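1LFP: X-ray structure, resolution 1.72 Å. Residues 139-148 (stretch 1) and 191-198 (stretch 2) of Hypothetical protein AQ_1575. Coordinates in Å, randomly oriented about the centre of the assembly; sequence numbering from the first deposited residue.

Stretch 1, residues 139-148: YIEVPAKEVS
Stretch 2, residues 191-198: GVPIEKAQ

The contact is an antiparallel strand pair that frays into a proline-lined loop. Residues 139-143 run as a strand against 196-198, with N-to-C directions 177° apart and axes approaching to 4.6 Å. Tyr139 faces Gln198 (CA to CA 5.3 Å) and Glu141 faces Lys196 (CA to CA 4.9 Å) as hydrogen-bonded pairs; between them Ile140 and Ala197 form a non-hydrogen-bonded pair, CA to CA 4.4 Å.

The three residues with the most covered surface are Glu141 and Tyr139 in stretch 1 and Pro193 in stretch 2. Glu141 (phi/psi -112/138) loses the largest area, 86 Å². Its N donates to Lys196 O at 2.7 Å, but the return bond, from Lys196 N to Glu141 O, is stretched to 3.4 Å and weak. The same carbonyl also takes a short bond from Glu195 N, 2.7 Å from Glu141 O. Glu195, at -90/-41, leaves extended geometry, which brings two successive amides to one oxygen, as in a classic bulge.

The Glu141 side chain lies on the face shared with Tyr139, Lys196 and Gln198. With chi1 off-well at -96°, chi2 t and chi3 38°, it rises from the sheet, and the Tyr139 side chain leans along the strand to it, Tyr139 OH donating to Glu141 OE2 at 2.7 Å. A water extends the link across the strands: it donates to Glu141 OE2 at 2.8 Å and accepts from Lys196 NZ at 2.6 Å. Lys196 (chi1 m, the rest t) thus meets the acid through water, while its aliphatic part packs close, CD to Glu141 OE1 3.7 Å. Less favourably, Glu141 OE1 sits 3.3 Å from Glu195 OE2, a contact of like charges; the CA-to-CB bond of Glu195 (chi1 t, chi2 t, chi3 -67°) points toward stretch 1.

Tyr139 (-135/127, chi1 t, chi2 -97°) gives 73 Å² and anchors the next hydrogen-bonded pair, with Gln198. Its N donates to Gln198 O at 2.7 Å, with a bent angle of 138°, and Gln198 N returns a straighter bond to Tyr139 O at 2.9 Å. Gln198, chi1 p and chi2 t, carries its amide to the ring obliquely, NE2 to Tyr139 CD1 3.9 Å. Between the bonded pairs, CA-H...O contacts fill the gap: Ala197 CA to Tyr139 O and Ile140 CA to Lys196 O, both 3.2 Å.

The opposite face is apolar. Ile140 (chi1 m, chi2 t) sets CG2 3.8 Å from CD1 of Ile194 (m, m), with Ala197 beside it.

Pro193 (-74/141), covering 67 Å², takes over where the ladder ends. Its CG meets Pro143 CG at 3.7 Å, both rings C-gamma endo, and its CD meets CG1 of Val147 (chi1 m) at 3.8 Å. The turn after Pro143 delivers Val147, held by Val147 N to Ala144 O at 2.9 Å. Val142 (chi1 p) adds CG2 to Val192 CG1 at 3.5 Å. The price is Pro193 O, buried without a partner.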

ATOM      1  N   TYR A 139      -7.337  -0.701  -4.971  1.00 17.00           N
ATOM      2  CA  TYR A 139      -6.958   0.663  -4.684  1.00 17.66           C
ATOM      3  C   TYR A 139      -6.160   1.213  -5.855  1.00 19.51           C
ATOM      4  O   TYR A 139      -5.177   0.617  -6.268  1.00 18.96           O
ATOM      5  CB  TYR A 139      -6.104   0.624  -3.412  1.00 20.65           C
ATOM      6  CG  TYR A 139      -5.503   1.912  -2.984  1.00 19.26           C
ATOM      7  CD1 TYR A 139      -4.193   2.239  -3.322  1.00 25.08           C
ATOM      8  CD2 TYR A 139      -6.216   2.776  -2.147  1.00 25.30           C
ATOM      9  CE1 TYR A 139      -3.594   3.395  -2.819  1.00 24.28           C
ATOM     10  CE2 TYR A 139      -5.637   3.931  -1.646  1.00 26.24           C
ATOM     11  CZ  TYR A 139      -4.329   4.240  -1.985  1.00 28.61           C
ATOM     12  OH  TYR A 139      -3.761   5.408  -1.509  1.00 29.68           O
ATOM     13  N   ILE A 140      -6.596   2.359  -6.370  1.00 23.32           N
ATOM     14  CA  ILE A 140      -5.954   3.006  -7.505  1.00 22.93           C
ATOM     15  C   ILE A 140      -5.589   4.427  -7.168  1.00 23.79           C
ATOM     16  O   ILE A 140      -6.420   5.161  -6.621  1.00 23.62           O
ATOM     17  CB  ILE A 140      -6.909   3.004  -8.727  1.00 19.37           C
ATOM     18  CG1 ILE A 140      -7.107   1.550  -9.191  1.00 19.42           C
ATOM     19  CG2 ILE A 140      -6.325   3.907  -9.853  1.00 21.39           C
ATOM     20  CD1 ILE A 140      -8.287   1.329 -10.190  1.00 18.24           C
ATOM     21  N   GLU A 141      -4.357   4.822  -7.488  1.00 23.34           N
ATOM     22  CA  GLU A 141      -3.902   6.182  -7.226  1.00 25.57           C
ATOM     23  C   GLU A 141      -3.712   6.877  -8.559  1.00 24.88           C
ATOM     24  O   GLU A 141      -3.202   6.277  -9.488  1.00 25.48           O
ATOM     25  CB  GLU A 141      -2.569   6.190  -6.456  1.00 28.75           C
ATOM     26  CG  GLU A 141      -2.754   6.351  -4.947  1.00 30.88           C
ATOM     27  CD  GLU A 141      -1.472   6.186  -4.142  1.00 34.09           C
ATOM     28  OE1 GLU A 141      -0.394   6.638  -4.615  1.00 32.91           O
ATOM     29  OE2 GLU A 141      -1.555   5.609  -3.025  1.00 36.11           O
ATOM     30  N   VAL A 142      -4.146   8.129  -8.635  1.00 25.83           N
ATOM     31  CA  VAL A 142      -4.013   8.927  -9.865  1.00 25.21           C
ATOM     32  C   VAL A 142      -3.492  10.294  -9.468  1.00 24.70           C
ATOM     33  O   VAL A 142      -4.006  10.947  -8.555  1.00 27.45           O
ATOM     34  CB  VAL A 142      -5.380   9.055 -10.612  1.00 29.30           C
ATOM     35  CG1 VAL A 142      -6.453   9.371  -9.653  1.00 32.27           C
ATOM     36  CG2 VAL A 142      -5.323  10.135 -11.697  1.00 26.49           C
ATOM     37  N   PRO A 143      -2.449  10.751 -10.150  1.00 26.02           N
ATOM     38  CA  PRO A 143      -1.833  12.052  -9.877  1.00 26.88           C
ATOM     39  C   PRO A 143      -2.752  13.274 -10.025  1.00 27.85           C
ATOM     40  O   PRO A 143      -3.304  13.542 -11.089  1.00 28.99           O
ATOM     41  CB  PRO A 143      -0.625  12.068 -10.824  1.00 24.06           C
ATOM     42  CG  PRO A 143      -0.943  11.052 -11.885  1.00 25.68           C
ATOM     43  CD  PRO A 143      -1.666   9.971 -11.118  1.00 24.43           C
ATOM     44  N   ALA A 144      -2.912  14.033  -8.947  1.00 27.12           N
ATOM     45  CA  ALA A 144      -3.781  15.196  -8.989  1.00 29.66           C
ATOM     46  C   ALA A 144      -3.287  16.182 -10.044  1.00 31.04           C
ATOM     47  O   ALA A 144      -4.056  16.634 -10.906  1.00 31.73           O
ATOM     48  CB  ALA A 144      -3.837  15.864  -7.613  1.00 31.59           C
ATOM     49  N   LYS A 145      -1.997  16.482  -9.960  1.00 38.79           N
ATOM     50  CA  LYS A 145      -1.313  17.402 -10.856  1.00 41.80           C
ATOM     51  C   LYS A 145      -1.680  17.224 -12.311  1.00 42.52           C
ATOM     52  O   LYS A 145      -1.809  18.195 -13.051  1.00 43.59           O
ATOM     53  CB  LYS A 145       0.197  17.211 -10.733  1.00 43.07           C
ATOM     54  CG  LYS A 145       0.802  17.682  -9.432  1.00 46.88           C
ATOM     55  CD  LYS A 145       2.238  17.203  -9.329  1.00 48.71           C
ATOM     56  CE  LYS A 145       3.021  17.964  -8.258  1.00 50.38           C
ATOM     57  NZ  LYS A 145       3.473  19.297  -8.755  1.00 51.78           N
ATOM     58  N   GLU A 146      -1.854  15.973 -12.715  1.00 26.07           N
ATOM     59  CA  GLU A 146      -2.140  15.666 -14.100  1.00 28.58           C
ATOM     60  C   GLU A 146      -3.610  15.584 -14.510  1.00 28.75           C
ATOM     61  O   GLU A 146      -3.915  15.459 -15.698  1.00 28.74           O
ATOM     62  CB  GLU A 146      -1.418  14.369 -14.480  1.00 49.91           C
ATOM     63  CG  GLU A 146       0.121  14.473 -14.515  1.00 52.77           C
ATOM     64  CD  GLU A 146       0.652  15.406 -15.612  1.00 55.08           C
ATOM     65  OE1 GLU A 146      -0.053  15.612 -16.625  1.00 56.14           O
ATOM     66  OE2 GLU A 146       1.786  15.922 -15.477  1.00 56.33           O
ATOM     67  N   VAL A 147      -4.530  15.665 -13.559  1.00 44.05           N
ATOM     68  CA  VAL A 147      -5.943  15.610 -13.918  1.00 45.06           C
ATOM     69  C   VAL A 147      -6.712  16.759 -13.288  1.00 46.03           C
ATOM     70  O   VAL A 147      -6.206  17.873 -13.186  1.00 46.56           O
ATOM     71  CB  VAL A 147      -6.593  14.287 -13.480  1.00 38.61           C
ATOM     72  CG1 VAL A 147      -5.864  13.103 -14.117  1.00 38.20           C
ATOM     73  CG2 VAL A 147      -6.582  14.182 -11.966  1.00 39.05           C
ATOM     74  N   SER A 148      -7.934  16.480 -12.857  1.00 51.43           N
ATOM     75  CA  SER A 148      -8.777  17.496 -12.255  1.00 53.29           C
ATOM     76  C   SER A 148      -9.714  16.819 -11.277  1.00 54.59           C
ATOM     77  O   SER A 148      -9.979  15.622 -11.394  1.00 53.90           O
ATOM     78  CB  SER A 148      -9.573  18.188 -13.352  1.00 47.82           C
ATOM     79  OG  SER A 148      -8.948  17.959 -14.605  1.00 49.24           O
ATOM     80  N   GLY A 191      -7.957   7.824 -20.724  1.00 23.90           N
ATOM     81  CA  GLY A 191      -6.927   8.844 -20.570  1.00 26.99           C
ATOM     82  C   GLY A 191      -6.382   9.157 -19.189  1.00 26.54           C
ATOM     83  O   GLY A 191      -5.490   9.995 -19.035  1.00 30.27           O
ATOM     84  N   VAL A 192      -6.904   8.482 -18.170  1.00 23.35           N
ATOM     85  CA  VAL A 192      -6.470   8.713 -16.798  1.00 21.67           C
ATOM     86  C   VAL A 192      -5.155   8.012 -16.463  1.00 21.32           C
ATOM     87  O   VAL A 192      -5.047   6.798 -16.636  1.00 20.80           O
ATOM     88  CB  VAL A 192      -7.537   8.202 -15.793  1.00 20.57           C
ATOM     89  CG1 VAL A 192      -7.135   8.624 -14.349  1.00 25.92           C
ATOM     90  CG2 VAL A 192      -8.908   8.735 -16.145  1.00 22.75           C
ATOM     91  N   PRO A 193      -4.132   8.766 -16.018  1.00 21.83           N
ATOM     92  CA  PRO A 193      -2.845   8.158 -15.664  1.00 23.41           C
ATOM     93  C   PRO A 193      -2.956   7.402 -14.330  1.00 23.71           C
ATOM     94  O   PRO A 193      -3.605   7.877 -13.397  1.00 25.16           O
ATOM     95  CB  PRO A 193      -1.916   9.355 -15.562  1.00 36.23           C
ATOM     96  CG  PRO A 193      -2.814  10.432 -15.075  1.00 38.09           C
ATOM     97  CD  PRO A 193      -4.091  10.227 -15.862  1.00 33.78           C
ATOM     98  N   ILE A 194      -2.306   6.243 -14.226  1.00 24.00           N
ATOM     99  CA  ILE A 194      -2.382   5.465 -12.998  1.00 25.32           C
ATOM    100  C   ILE A 194      -1.029   5.476 -12.311  1.00 27.94           C
ATOM    101  O   ILE A 194      -0.039   5.092 -12.925  1.00 29.46           O
ATOM    102  CB  ILE A 194      -2.726   4.008 -13.287  1.00 25.80           C
ATOM    103  CG1 ILE A 194      -4.028   3.919 -14.073  1.00 25.56           C
ATOM    104  CG2 ILE A 194      -2.758   3.218 -11.965  1.00 23.30           C
ATOM    105  CD1 ILE A 194      -5.200   4.639 -13.433  1.00 22.84           C
ATOM    106  N   GLU A 195      -0.995   5.897 -11.048  1.00 29.58           N
ATOM    107  CA  GLU A 195       0.260   5.921 -10.312  1.00 32.36           C
ATOM    108  C   GLU A 195       0.452   4.590  -9.602  1.00 32.29           C
ATOM    109  O   GLU A 195       1.557   4.059  -9.569  1.00 30.80           O
ATOM    110  CB  GLU A 195       0.280   7.063  -9.308  1.00 49.09           C
ATOM    111  CG  GLU A 195       1.580   7.178  -8.550  1.00 55.07           C
ATOM    112  CD  GLU A 195       1.670   8.458  -7.744  1.00 59.00           C
ATOM    113  OE1 GLU A 195       1.733   9.547  -8.364  1.00 61.48           O
ATOM    114  OE2 GLU A 195       1.669   8.378  -6.496  1.00 60.89           O
ATOM    115  N   LYS A 196      -0.627   4.055  -9.040  1.00 30.18           N
ATOM    116  CA  LYS A 196      -0.577   2.764  -8.351  1.00 28.80           C
ATOM    117  C   LYS A 196      -1.914   2.073  -8.457  1.00 24.84           C
ATOM    118  O   LYS A 196      -2.941   2.746  -8.452  1.00 21.22           O
ATOM    119  CB  LYS A 196      -0.273   2.925  -6.857  1.00 41.68           C
ATOM    120  CG  LYS A 196       1.089   3.512  -6.518  1.00 46.68           C
ATOM    121  CD  LYS A 196       1.359   3.376  -5.010  1.00 52.24           C
ATOM    122  CE  LYS A 196       2.744   3.883  -4.635  1.00 55.25           C
ATOM    123  NZ  LYS A 196       3.075   3.615  -3.206  1.00 58.74           N
ATOM    124  N   ALA A 197      -1.870   0.742  -8.522  1.00 21.44           N
ATOM    125  CA  ALA A 197      -3.044  -0.132  -8.585  1.00 22.16           C
ATOM    126  C   ALA A 197      -2.712  -1.384  -7.773  1.00 21.57           C
ATOM    127  O   ALA A 197      -1.878  -2.200  -8.167  1.00 22.96           O
ATOM    128  CB  ALA A 197      -3.363  -0.511 -10.042  1.00 20.03           C
ATOM    129  N   GLN A 198      -3.376  -1.571  -6.644  1.00 20.88           N
ATOM    130  CA  GLN A 198      -3.056  -2.734  -5.829  1.00 19.52           C
ATOM    131  C   GLN A 198      -4.241  -3.092  -4.944  1.00 17.93           C
ATOM    132  O   GLN A 198      -5.167  -2.315  -4.778  1.00 17.28           O
ATOM    133  CB  GLN A 198      -1.847  -2.404  -4.922  1.00 19.32           C
ATOM    134  CG  GLN A 198      -2.079  -1.147  -4.064  1.00 26.00           C
ATOM    135  CD  GLN A 198      -0.849  -0.723  -3.230  1.00 29.35           C
ATOM    136  OE1 GLN A 198       0.274  -1.153  -3.482  1.00 33.32           O
ATOM    137  NE2 GLN A 198      -1.078   0.136  -2.243  1.00 27.79           N
TER
HETATM  138  O   HOH W   1       0.756   4.295  -2.189  1.00 50.10           O